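Local atomic coordinates of short chain dehydrogenase/reductase (PDB entry 4IUY), a protein that probably catalyses NAD(P)(H)-dependent oxidation or reduction of a so far unidentified substrate, as a Rossmann-fold member of the short-chain dehydrogenase/reductase family. Residues 87-92 with 139-144. Residues are numbered along the deposited sequence; the frame is centred on the assembly and turned at random.
Sequences NDRSAV and APWQCA
Arg-89 lays its guanidinium over the aliphatic part of Gln-142, with NH2 3.6 Å from CG, and pushes the same nitrogen toward the indole of Trp-141, 3.4 Å from CZ3. The guanidinium and indole planes stand 89° apart, and Trp-141 lies at the edge of the guanidinium while Gln-142 covers one face. An extended start, with CG anti to the backbone N (chi1 178°), carries the arginine out from its helix, and a bend at chi3 swings the charged group across the neighbouring one. Length and several N-H groups suit arginine to this place: NH1 forms a salt bridge with Glu-146 and a hydrogen bond with Gln-145, one turn further along helix 126-153, and NH2 forms a salt bridge with Asp-126 of the second subunit.

Gln-142 runs extended beyond CG, its methylenes packing under the arginine and its amide reaching the start of helix 89-101. There NE2 gives a weak hydrogen bond to Asn-87 O (3.5 Å, 140°); NE2 also hydrogen-bonds to OD1 of the same Asp-126 of the second subunit. In this Rossmann fold the two helices lie side by side on one face of the parallel sheet, and helix 126-153 is also part of a subunit interface, where Trp-141 stacks on Trp-129 of the second subunit.

Cys-143, which also packs on Asn-111 of strand 108-111, offers its sulfur to Val-92, whose CG2 lies 4.1 Å from SG. The methyl of Ala-139 lets Asn-87 come close, the CA atoms being 5.1 Å apart. Asp-88 caps helix 89-101: its OD1 accepts from Ala-91 N, from above the carboxylate plane, and from Ser-90 OG on the syn side at 2.9 Å.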
ATOM      1  N   ASN D  87     -18.636 -19.174 -13.884  1.00 72.32           N
ATOM      2  CA  ASN D  87     -17.622 -19.189 -14.947  1.00 68.02           C
ATOM      3  C   ASN D  87     -18.154 -19.306 -16.369  1.00 67.38           C
ATOM      4  O   ASN D  87     -17.387 -19.219 -17.333  1.00 67.77           O
ATOM      5  CB  ASN D  87     -16.619 -20.305 -14.691  1.00 76.61           C
ATOM      6  CG  ASN D  87     -15.608 -19.921 -13.631  1.00 78.45           C
ATOM      7  OD1 ASN D  87     -14.686 -19.142 -13.903  1.00 85.69           O
ATOM      8  ND2 ASN D  87     -15.796 -20.427 -12.406  1.00 54.50           N
ATOM      9  N   ASP D  88     -19.468 -19.517 -16.476  1.00 65.05           N
ATOM     10  CA  ASP D  88     -20.183 -19.643 -17.745  1.00 69.32           C
ATOM     11  C   ASP D  88     -20.695 -18.268 -18.191  1.00 67.10           C
ATOM     12  O   ASP D  88     -21.754 -17.805 -17.750  1.00 59.97           O
ATOM     13  CB  ASP D  88     -21.347 -20.628 -17.542  1.00 69.35           C
ATOM     14  CG  ASP D  88     -22.048 -21.017 -18.827  1.00 77.71           C
ATOM     15  OD1 ASP D  88     -21.948 -20.285 -19.828  1.00 85.73           O
ATOM     16  OD2 ASP D  88     -22.707 -22.081 -18.828  1.00 78.72           O
ATOM     17  N   ARG D  89     -19.945 -17.626 -19.081  1.00 49.34           N
ATOM     18  CA  ARG D  89     -20.292 -16.286 -19.548  1.00 52.94           C
ATOM     19  C   ARG D  89     -21.649 -16.234 -20.276  1.00 54.30           C
ATOM     20  O   ARG D  89     -22.406 -15.268 -20.124  1.00 51.90           O
ATOM     21  CB  ARG D  89     -19.210 -15.718 -20.453  1.00 49.53           C
ATOM     22  CG  ARG D  89     -19.572 -14.355 -20.992  1.00 53.35           C
ATOM     23  CD  ARG D  89     -18.621 -13.884 -22.081  1.00 50.50           C
ATOM     24  NE  ARG D  89     -17.263 -13.670 -21.584  1.00 54.00           N
ATOM     25  CZ  ARG D  89     -16.839 -12.550 -21.013  1.00 51.18           C
ATOM     26  NH1 ARG D  89     -17.678 -11.544 -20.800  1.00 50.46           N
ATOM     27  NH2 ARG D  89     -15.579 -12.449 -20.621  1.00 47.16           N
ATOM     28  N   SER D  90     -21.921 -17.231 -21.109  1.00 52.31           N
ATOM     29  CA  SER D  90     -23.174 -17.253 -21.858  1.00 56.98           C
ATOM     30  C   SER D  90     -24.385 -17.435 -20.937  1.00 60.63           C
ATOM     31  O   SER D  90     -25.452 -16.872 -21.190  1.00 53.91           O
ATOM     32  CB  SER D  90     -23.146 -18.309 -22.972  1.00 65.12           C
ATOM     33  OG  SER D  90     -23.027 -19.609 -22.433  1.00 75.35           O
ATOM     34  N   ALA D  91     -24.208 -18.194 -19.856  1.00 54.68           N
ATOM     35  CA  ALA D  91     -25.276 -18.363 -18.875  1.00 51.97           C
ATOM     36  C   ALA D  91     -25.588 -17.027 -18.183  1.00 50.45           C
ATOM     37  O   ALA D  91     -26.744 -16.675 -17.959  1.00 53.64           O
ATOM     38  CB  ALA D  91     -24.912 -19.428 -17.872  1.00 58.50           C
ATOM     39  N   VAL D  92     -24.551 -16.278 -17.850  1.00 49.08           N
ATOM     40  CA  VAL D  92     -24.740 -14.967 -17.252  1.00 47.81           C
ATOM     41  C   VAL D  92     -25.443 -14.020 -18.229  1.00 56.93           C
ATOM     42  O   VAL D  92     -26.379 -13.310 -17.872  1.00 58.08           O
ATOM     43  CB  VAL D  92     -23.387 -14.381 -16.813  1.00 46.39           C
ATOM     44  CG1 VAL D  92     -23.556 -12.957 -16.299  1.00 45.32           C
ATOM     45  CG2 VAL D  92     -22.759 -15.281 -15.746  1.00 45.51           C
ATOM     46  N   ALA D 139     -14.334 -15.001 -12.996  1.00 40.48           N
ATOM     47  CA  ALA D 139     -15.792 -14.894 -13.018  1.00 45.33           C
ATOM     48  C   ALA D 139     -16.344 -13.509 -12.666  1.00 52.45           C
ATOM     49  O   ALA D 139     -17.193 -12.993 -13.396  1.00 57.47           O
ATOM     50  CB  ALA D 139     -16.444 -15.988 -12.184  1.00 40.87           C
ATOM     51  N   PRO D 140     -15.875 -12.904 -11.551  1.00 57.34           N
ATOM     52  CA  PRO D 140     -16.352 -11.554 -11.229  1.00 46.82           C
ATOM     53  C   PRO D 140     -16.077 -10.577 -12.366  1.00 45.13           C
ATOM     54  O   PRO D 140     -16.898  -9.681 -12.603  1.00 45.29           O
ATOM     55  CB  PRO D 140     -15.532 -11.179  -9.987  1.00 44.47           C
ATOM     56  CG  PRO D 140     -15.117 -12.467  -9.404  1.00 43.73           C
ATOM     57  CD  PRO D 140     -14.959 -13.423 -10.510  1.00 51.23           C
ATOM     58  N   TRP D 141     -14.941 -10.743 -13.040  1.00 38.78           N
ATOM     59  CA  TRP D 141     -14.614  -9.931 -14.205  1.00 42.37           C
ATOM     60  C   TRP D 141     -15.620 -10.153 -15.352  1.00 48.81           C
ATOM     61  O   TRP D 141     -16.147  -9.195 -15.917  1.00 59.10           O
ATOM     62  CB  TRP D 141     -13.170 -10.186 -14.661  1.00 44.17           C
ATOM     63  CG  TRP D 141     -12.850  -9.665 -16.048  1.00 47.05           C
ATOM     64  CD1 TRP D 141     -12.606  -8.371 -16.406  1.00 40.85           C
ATOM     65  CD2 TRP D 141     -12.731 -10.443 -17.247  1.00 42.15           C
ATOM     66  NE1 TRP D 141     -12.351  -8.295 -17.758  1.00 47.94           N
ATOM     67  CE2 TRP D 141     -12.415  -9.553 -18.294  1.00 43.01           C
ATOM     68  CE3 TRP D 141     -12.852 -11.805 -17.533  1.00 42.89           C
ATOM     69  CZ2 TRP D 141     -12.231  -9.981 -19.622  1.00 48.39           C
ATOM     70  CZ3 TRP D 141     -12.676 -12.233 -18.848  1.00 44.45           C
ATOM     71  CH2 TRP D 141     -12.367 -11.319 -19.879  1.00 49.17           C
ATOM     72  N   GLN D 142     -15.885 -11.413 -15.683  1.00 41.45           N
ATOM     73  CA  GLN D 142     -16.900 -11.756 -16.692  1.00 45.50           C
ATOM     74  C   GLN D 142     -18.263 -11.151 -16.352  1.00 47.47           C
ATOM     75  O   GLN D 142     -18.903 -10.498 -17.204  1.00 44.55           O
ATOM     76  CB  GLN D 142     -17.052 -13.276 -16.822  1.00 47.82           C
ATOM     77  CG  GLN D 142     -15.831 -14.019 -17.367  1.00 49.35           C
ATOM     78  CD  GLN D 142     -15.930 -15.545 -17.187  1.00 54.60           C
ATOM     79  OE1 GLN D 142     -16.095 -16.045 -16.064  1.00 58.63           O
ATOM     80  NE2 GLN D 142     -15.797 -16.282 -18.285  1.00 46.39           N
ATOM     81  N   CYS D 143     -18.698 -11.355 -15.110  1.00 41.67           N
ATOM     82  CA  CYS D 143     -20.002 -10.847 -14.679  1.00 50.78           C
ATOM     83  C   CYS D 143     -20.056  -9.337 -14.777  1.00 50.73           C
ATOM     84  O   CYS D 143     -21.058  -8.776 -15.213  1.00 51.76           O
ATOM     85  CB  CYS D 143     -20.337 -11.279 -13.249  1.00 41.98           C
ATOM     86  SG  CYS D 143     -20.597 -13.026 -13.106  1.00 55.61           S
ATOM     87  N   ALA D 144     -18.981  -8.688 -14.348  1.00 40.45           N
ATOM     88  CA  ALA D 144     -18.910  -7.235 -14.419  1.00 46.59           C
ATOM     89  C   ALA D 144     -19.054  -6.792 -15.868  1.00 47.21           C
ATOM     90  O   ALA D 144     -19.858  -5.918 -16.179  1.00 47.39           O
ATOM     91  CB  ALA D 144     -17.568  -6.707 -13.818  1.00 39.37           C
TER